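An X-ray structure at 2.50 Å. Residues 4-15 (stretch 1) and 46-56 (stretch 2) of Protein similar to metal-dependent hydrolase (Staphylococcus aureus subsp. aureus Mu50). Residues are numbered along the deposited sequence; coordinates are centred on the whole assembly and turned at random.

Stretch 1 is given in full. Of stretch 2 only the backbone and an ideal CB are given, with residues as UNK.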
ATOM      1  N   GLY A   4     -32.513  18.721 -17.501  1.00 53.90           N
ATOM      2  CA  GLY A   4     -33.754  18.053 -17.151  1.00 53.56           C
ATOM      3  C   GLY A   4     -34.578  18.944 -16.238  1.00 53.42           C
ATOM      4  O   GLY A   4     -34.841  20.103 -16.571  1.00 50.64           O
ATOM      5  N   ASP A   5     -34.966  18.421 -15.077  1.00 54.12           N
ATOM      6  CA  ASP A   5     -35.762  19.195 -14.126  1.00 55.67           C
ATOM      7  C   ASP A   5     -34.878  20.064 -13.249  1.00 54.81           C
ATOM      8  O   ASP A   5     -35.380  20.894 -12.486  1.00 56.37           O
ATOM      9  CB  ASP A   5     -36.585  18.274 -13.217  1.00 58.40           C
ATOM     10  CG  ASP A   5     -37.545  17.385 -13.993  1.00 62.33           C
ATOM     11  OD1 ASP A   5     -38.183  17.877 -14.951  1.00 63.76           O
ATOM     12  OD2 ASP A   5     -37.669  16.190 -13.636  1.00 63.70           O
ATOM     13  N   ILE A   6     -33.565  19.877 -13.356  1.00 54.20           N
ATOM     14  CA  ILE A   6     -32.630  20.636 -12.536  1.00 53.12           C
ATOM     15  C   ILE A   6     -32.174  21.956 -13.147  1.00 53.60           C
ATOM     16  O   ILE A   6     -31.811  22.027 -14.324  1.00 55.94           O
ATOM     17  CB  ILE A   6     -31.378  19.782 -12.193  1.00 51.42           C
ATOM     18  CG1 ILE A   6     -31.812  18.481 -11.500  1.00 49.04           C
ATOM     19  CG2 ILE A   6     -30.434  20.575 -11.303  1.00 50.31           C
ATOM     20  CD1 ILE A   6     -30.673  17.574 -11.079  1.00 47.40           C
ATOM     21  N   SER A   7     -32.197  23.006 -12.333  1.00 52.40           N
ATOM     22  CA  SER A   7     -31.756  24.316 -12.779  1.00 50.86           C
ATOM     23  C   SER A   7     -30.335  24.566 -12.232  1.00 50.06           C
ATOM     24  O   SER A   7     -30.065  24.354 -11.052  1.00 49.84           O
ATOM     25  CB  SER A   7     -32.737  25.376 -12.286  1.00 50.19           C
ATOM     26  OG  SER A   7     -32.468  26.628 -12.884  1.00 52.29           O
ATOM     27  N   ILE A   8     -29.429  25.010 -13.096  1.00 48.28           N
ATOM     28  CA  ILE A   8     -28.047  25.253 -12.691  1.00 46.67           C
ATOM     29  C   ILE A   8     -27.618  26.690 -12.981  1.00 46.72           C
ATOM     30  O   ILE A   8     -27.843  27.182 -14.076  1.00 46.61           O
ATOM     31  CB  ILE A   8     -27.078  24.307 -13.440  1.00 47.50           C
ATOM     32  CG1 ILE A   8     -27.393  22.843 -13.112  1.00 46.68           C
ATOM     33  CG2 ILE A   8     -25.651  24.633 -13.066  1.00 48.75           C
ATOM     34  CD1 ILE A   8     -27.108  22.455 -11.681  1.00 47.42           C
ATOM     35  N   HIS A   9     -27.003  27.351 -12.001  1.00 47.62           N
ATOM     36  CA  HIS A   9     -26.525  28.722 -12.162  1.00 49.26           C
ATOM     37  C   HIS A   9     -25.230  28.942 -11.402  1.00 49.12           C
ATOM     38  O   HIS A   9     -24.828  28.111 -10.594  1.00 49.17           O
ATOM     39  CB  HIS A   9     -27.545  29.735 -11.647  1.00 49.69           C
ATOM     40  CG  HIS A   9     -28.866  29.673 -12.341  1.00 51.46           C
ATOM     41  ND1 HIS A   9     -29.944  28.984 -11.831  1.00 52.29           N
ATOM     42  CD2 HIS A   9     -29.269  30.183 -13.528  1.00 51.28           C
ATOM     43  CE1 HIS A   9     -30.957  29.071 -12.675  1.00 53.25           C
ATOM     44  NE2 HIS A   9     -30.575  29.791 -13.712  1.00 53.47           N
ATOM     45  N   TYR A  10     -24.580  30.068 -11.659  1.00 49.52           N
ATOM     46  CA  TYR A  10     -23.348  30.391 -10.962  1.00 50.09           C
ATOM     47  C   TYR A  10     -23.550  31.623 -10.073  1.00 48.82           C
ATOM     48  O   TYR A  10     -24.425  32.452 -10.335  1.00 49.70           O
ATOM     49  CB  TYR A  10     -22.198  30.598 -11.962  1.00 51.20           C
ATOM     50  CG  TYR A  10     -22.378  31.722 -12.952  1.00 54.16           C
ATOM     51  CD1 TYR A  10     -22.296  33.057 -12.549  1.00 55.71           C
ATOM     52  CD2 TYR A  10     -22.609  31.456 -14.300  1.00 55.48           C
ATOM     53  CE1 TYR A  10     -22.438  34.100 -13.470  1.00 57.10           C
ATOM     54  CE2 TYR A  10     -22.751  32.487 -15.228  1.00 56.73           C
ATOM     55  CZ  TYR A  10     -22.665  33.807 -14.811  1.00 57.25           C
ATOM     56  OH  TYR A  10     -22.806  34.828 -15.733  1.00 56.02           O
ATOM     57  N   LEU A  11     -22.750  31.724  -9.013  1.00 46.51           N
ATOM     58  CA  LEU A  11     -22.837  32.837  -8.078  1.00 44.28           C
ATOM     59  C   LEU A  11     -21.465  33.497  -7.925  1.00 44.49           C
ATOM     60  O   LEU A  11     -20.444  32.817  -7.779  1.00 44.18           O
ATOM     61  CB  LEU A  11     -23.306  32.335  -6.719  1.00 42.55           C
ATOM     62  CG  LEU A  11     -24.487  31.372  -6.691  1.00 41.69           C
ATOM     63  CD1 LEU A  11     -24.572  30.702  -5.318  1.00 39.58           C
ATOM     64  CD2 LEU A  11     -25.779  32.120  -7.026  1.00 41.38           C
ATOM     65  N   ASN A  12     -21.455  34.826  -7.944  1.00 43.64           N
ATOM     66  CA  ASN A  12     -20.232  35.600  -7.823  1.00 42.72           C
ATOM     67  C   ASN A  12     -19.690  35.564  -6.391  1.00 41.32           C
ATOM     68  O   ASN A  12     -20.038  36.414  -5.564  1.00 41.16           O
ATOM     69  CB  ASN A  12     -20.510  37.044  -8.223  1.00 43.87           C
ATOM     70  CG  ASN A  12     -19.259  37.807  -8.552  1.00 45.25           C
ATOM     71  OD1 ASN A  12     -18.288  37.780  -7.803  1.00 47.27           O
ATOM     72  ND2 ASN A  12     -19.271  38.504  -9.683  1.00 47.12           N
ATOM     73  N   GLY A  13     -18.835  34.590  -6.104  1.00 39.63           N
ATOM     74  CA  GLY A  13     -18.255  34.472  -4.783  1.00 37.68           C
ATOM     75  C   GLY A  13     -16.908  35.157  -4.690  1.00 38.15           C
ATOM     76  O   GLY A  13     -16.147  34.933  -3.748  1.00 36.99           O
ATOM     77  N   GLY A  14     -16.616  35.994  -5.679  1.00 38.48           N
ATOM     78  CA  GLY A  14     -15.357  36.718  -5.695  1.00 39.06           C
ATOM     79  C   GLY A  14     -14.406  36.212  -6.760  1.00 38.89           C
ATOM     80  O   GLY A  14     -14.810  35.539  -7.706  1.00 39.23           O
ATOM     81  N   ASN A  15     -13.131  36.535  -6.604  1.00 40.10           N
ATOM     82  CA  ASN A  15     -12.117  36.110  -7.555  1.00 43.21           C
ATOM     83  C   ASN A  15     -10.724  36.150  -6.926  1.00 43.40           C
ATOM     84  O   ASN A  15     -10.516  36.745  -5.874  1.00 44.10           O
ATOM     85  CB  ASN A  15     -12.118  37.030  -8.781  1.00 43.91           C
ATOM     86  CG  ASN A  15     -11.445  38.368  -8.498  1.00 44.94           C
ATOM     87  OD1 ASN A  15     -11.971  39.192  -7.742  1.00 46.11           O
ATOM     88  ND2 ASN A  15     -10.265  38.577  -9.078  1.00 43.70           N
ATOM     89  N   UNK A  46      -8.762  34.208 -11.949  1.00 40.07           N
ATOM     90  CA  UNK A  46      -9.588  33.055 -11.644  1.00 38.15           C
ATOM     91  C   UNK A  46     -10.785  33.353 -10.760  1.00 38.75           C
ATOM     92  O   UNK A  46     -10.652  33.496  -9.541  1.00 41.31           O
ATOM     93  CB  UNK A  46      -8.728  31.982 -10.973  1.00 38.15           C
ATOM     94  N   UNK A  47     -11.978  33.454 -11.361  1.00 38.03           N
ATOM     95  CA  UNK A  47     -13.166  33.724 -10.557  1.00 36.01           C
ATOM     96  C   UNK A  47     -13.365  32.561  -9.569  1.00 34.64           C
ATOM     97  O   UNK A  47     -12.947  31.431  -9.833  1.00 32.50           O
ATOM     98  CB  UNK A  47     -14.398  33.910 -11.445  1.00 36.01           C
ATOM     99  N   UNK A  48     -13.991  32.857  -8.435  1.00 33.45           N
ATOM    100  CA  UNK A  48     -14.317  31.831  -7.453  1.00 34.48           C
ATOM    101  C   UNK A  48     -15.846  31.938  -7.367  1.00 34.07           C
ATOM    102  O   UNK A  48     -16.390  32.559  -6.453  1.00 34.19           O
ATOM    103  CB  UNK A  48     -13.616  32.034  -6.108  1.00 34.48           C
ATOM    104  N   UNK A  49     -16.518  31.352  -8.357  1.00 34.23           N
ATOM    105  CA  UNK A  49     -17.978  31.402  -8.463  1.00 34.65           C
ATOM    106  C   UNK A  49     -18.697  30.093  -8.130  1.00 35.34           C
ATOM    107  O   UNK A  49     -18.734  29.164  -8.934  1.00 35.79           O
ATOM    108  CB  UNK A  49     -18.360  31.824  -9.883  1.00 34.65           C
ATOM    109  N   UNK A  50     -19.290  30.004  -6.933  1.00 36.24           N
ATOM    110  CA  UNK A  50     -19.989  28.764  -6.591  1.00 36.03           C
ATOM    111  C   UNK A  50     -21.095  28.404  -7.582  1.00 35.75           C
ATOM    112  O   UNK A  50     -21.619  29.262  -8.277  1.00 33.92           O
ATOM    113  CB  UNK A  50     -20.585  28.880  -5.187  1.00 36.03           C
ATOM    114  N   UNK A  51     -21.445  27.124  -7.635  1.00 36.63           N
ATOM    115  CA  UNK A  51     -22.471  26.648  -8.544  1.00 37.78           C
ATOM    116  C   UNK A  51     -23.769  26.349  -7.816  1.00 39.61           C
ATOM    117  O   UNK A  51     -23.836  25.430  -7.003  1.00 39.64           O
ATOM    118  CB  UNK A  51     -21.985  25.399  -9.283  1.00 37.78           C
ATOM    119  N   UNK A  52     -24.802  27.131  -8.117  1.00 41.03           N
ATOM    120  CA  UNK A  52     -26.119  26.942  -7.505  1.00 42.08           C
ATOM    121  C   UNK A  52     -26.897  25.866  -8.246  1.00 43.18           C
ATOM    122  O   UNK A  52     -27.113  25.966  -9.452  1.00 43.51           O
ATOM    123  CB  UNK A  52     -26.907  28.254  -7.497  1.00 42.08           C
ATOM    124  N   UNK A  53     -27.310  24.836  -7.518  1.00 43.49           N
ATOM    125  CA  UNK A  53     -28.077  23.742  -8.107  1.00 44.23           C
ATOM    126  C   UNK A  53     -29.441  23.666  -7.446  1.00 45.05           C
ATOM    127  O   UNK A  53     -29.523  23.490  -6.229  1.00 47.05           O
ATOM    128  CB  UNK A  53     -27.335  22.411  -7.965  1.00 44.23           C
ATOM    129  N   UNK A  54     -30.505  23.783  -8.235  1.00 45.66           N
ATOM    130  CA  UNK A  54     -31.860  23.707  -7.692  1.00 47.70           C
ATOM    131  C   UNK A  54     -32.660  22.561  -8.283  1.00 47.72           C
ATOM    132  O   UNK A  54     -32.901  22.525  -9.479  1.00 47.82           O
ATOM    133  CB  UNK A  54     -32.598  25.025  -7.937  1.00 47.70           C
ATOM    134  N   UNK A  55     -33.053  21.617  -7.440  1.00 48.04           N
ATOM    135  CA  UNK A  55     -33.866  20.503  -7.889  1.00 51.14           C
ATOM    136  C   UNK A  55     -35.279  20.881  -7.463  1.00 52.25           C
ATOM    137  O   UNK A  55     -35.472  21.914  -6.820  1.00 52.17           O
ATOM    138  CB  UNK A  55     -33.410  19.163  -7.308  1.00 51.14           C
ATOM    139  N   UNK A  56     -36.266  20.067  -7.812  1.00 53.76           N
ATOM    140  CA  UNK A  56     -37.636  20.375  -7.424  1.00 56.86           C
ATOM    141  C   UNK A  56     -37.744  20.588  -5.909  1.00 58.27           C
ATOM    142  O   UNK A  56     -38.441  21.489  -5.440  1.00 60.37           O
ATOM    143  CB  UNK A  56     -38.576  19.254  -7.870  1.00 56.86           C
TER

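Position 46 opens stretch 2 with its ideal CB beyond the reach of stretch 1, so nothing here selects a side chain. It is Leu46, whose end leads away; its backbone does the work, its O lying 3.6 Å from Asn15 CA in a CA-H...O contact.

At position 47 phi is -62°, the value a proline ring imposes, and a non-hydrogen-bonded pairing with Asn15 asks for no amide proton across the ladder. Many small or apolar residues would suit. The deposited Pro47 shares a face with Asn15, its CA 3.9 Å from Asn15 CB.

Position 48 gives its N to Gly14 O at 2.9 Å, nearly straight, so proline is excluded if that bond is to form. The CB points sideways, with the carbonyls of Gly13 and Gly14 near it: a short donor such as serine or threonine would fit, as would a small neutral residue. Thr48 is found; its OG1 lies 3.1 Å from Gly13 O and also 3.1 Å from Gly14 O, and the contact with Gly13 is weak at best.

Position 49 is tight, its ideal CB 3.1 Å from Leu11 O. Past it runs the turn from Asn12 to Gly14, a line of backbone that would accept a flat polar ring or a slim amide. His49 lays its ring obliquely there, with ND1 3.5 Å from Asn12 CA and CE1 3.3 Å from Gly14 O.

At position 50 phi is -58°, and the N, 3.2 Å from Leu11 O, is not needed as a donor; the position's O instead receives Leu11 N at 2.8 Å. Proline is therefore allowed, and an apolar residue could meet Leu11. Pro50 does so, its CB 4.4 Å from Leu11 CD1. The space for its ring depends on Gly13: a CB there would come within 2.7 Å of Pro50 CD.

Position 51 starts the regular strand, paired with Tyr10 and facing the side that carries Ile8. Beta-branched or other aliphatic residues suit it. Ile51 sets CG2 3.9 Å from Ile8 CG2.

Position 52 turns to the other face, with His9, and exchanges two backbone hydrogen bonds with it, N to His9 O at 2.7 Å and His9 N to O at 2.9 Å. Leu11 offers an apolar flank, so leucine, isoleucine or methionine would serve. Leu52 packs CB 4.0 Å from Leu11 CG.

Position 53 looks into the groove between Ile6 and Ile8, inviting a branched aliphatic. Ile53 brings CG2 3.6 Å from Ile6 CG2 and CG1 3.4 Å from Ile8 CD1.

Position 54 pairs with Ser7 through N to Ser7 O, 2.9 Å, and Ser7 N to O, 3.0 Å. Beside Ser7 and His9, a polar or long flexible chain is suitable. Gln54 reaches past Ser7, OE1 4.4 Å from His9 ND1.

Position 55 points sideways near Ile6, tolerating small or branched residues; Thr55 places CG2 4.2 Å from Ile6 CD1. Position 56 meets nothing of stretch 1, and Ala56 asks nothing of it.

Stretch 2 46-56: LPTHPILIQTA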
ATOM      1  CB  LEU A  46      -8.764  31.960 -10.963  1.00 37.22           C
ATOM      2  CG  LEU A  46      -7.638  31.256 -11.723  1.00 34.61           C
ATOM      3  CD1 LEU A  46      -6.916  30.359 -10.749  1.00 35.19           C
ATOM      4  CD2 LEU A  46      -8.187  30.450 -12.901  1.00 33.39           C
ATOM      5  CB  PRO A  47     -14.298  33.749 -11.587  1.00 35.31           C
ATOM      6  CG  PRO A  47     -13.617  34.189 -12.827  1.00 39.38           C
ATOM      7  CD  PRO A  47     -12.296  33.463 -12.796  1.00 38.31           C
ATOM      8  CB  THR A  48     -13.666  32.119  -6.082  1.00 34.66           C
ATOM      9  OG1 THR A  48     -14.122  33.390  -5.589  1.00 36.79           O
ATOM     10  CG2 THR A  48     -12.145  32.146  -6.201  1.00 35.66           C
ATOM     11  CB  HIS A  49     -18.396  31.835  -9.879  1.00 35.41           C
ATOM     12  CG  HIS A  49     -17.953  33.216 -10.263  1.00 37.70           C
ATOM     13  ND1 HIS A  49     -17.479  34.136  -9.356  1.00 37.60           N
ATOM     14  CD2 HIS A  49     -17.911  33.825 -11.473  1.00 36.05           C
ATOM     15  CE1 HIS A  49     -17.158  35.255  -9.990  1.00 36.56           C
ATOM     16  NE2 HIS A  49     -17.410  35.090 -11.273  1.00 36.92           N
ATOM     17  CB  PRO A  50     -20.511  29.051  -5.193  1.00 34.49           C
ATOM     18  CG  PRO A  50     -19.403  29.889  -4.621  1.00 34.80           C
ATOM     19  CD  PRO A  50     -19.152  30.871  -5.752  1.00 34.86           C
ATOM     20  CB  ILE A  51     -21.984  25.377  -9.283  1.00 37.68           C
ATOM     21  CG1 ILE A  51     -20.728  25.716 -10.089  1.00 35.93           C
ATOM     22  CG2 ILE A  51     -23.090  24.815 -10.174  1.00 33.48           C
ATOM     23  CD1 ILE A  51     -20.111  24.542 -10.817  1.00 37.27           C
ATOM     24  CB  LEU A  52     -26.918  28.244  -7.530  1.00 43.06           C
ATOM     25  CG  LEU A  52     -28.380  28.150  -7.062  1.00 44.31           C
ATOM     26  CD1 LEU A  52     -28.436  27.599  -5.645  1.00 43.07           C
ATOM     27  CD2 LEU A  52     -29.039  29.524  -7.123  1.00 42.90           C
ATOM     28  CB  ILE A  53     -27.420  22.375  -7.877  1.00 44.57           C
ATOM     29  CG1 ILE A  53     -26.000  22.359  -8.444  1.00 43.52           C
ATOM     30  CG2 ILE A  53     -28.280  21.287  -8.494  1.00 43.85           C
ATOM     31  CD1 ILE A  53     -25.300  21.029  -8.254  1.00 42.57           C
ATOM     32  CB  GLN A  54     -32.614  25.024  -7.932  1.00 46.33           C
ATOM     33  CG  GLN A  54     -32.114  26.179  -7.099  1.00 47.94           C
ATOM     34  CD  GLN A  54     -32.826  27.484  -7.386  1.00 48.19           C
ATOM     35  OE1 GLN A  54     -32.626  28.105  -8.430  1.00 49.29           O
ATOM     36  NE2 GLN A  54     -33.669  27.908  -6.455  1.00 49.42           N
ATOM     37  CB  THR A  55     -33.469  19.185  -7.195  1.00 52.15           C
ATOM     38  OG1 THR A  55     -33.804  19.252  -5.800  1.00 54.28           O
ATOM     39  CG2 THR A  55     -31.979  18.936  -7.339  1.00 52.72           C
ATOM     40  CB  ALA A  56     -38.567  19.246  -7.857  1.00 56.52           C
TER
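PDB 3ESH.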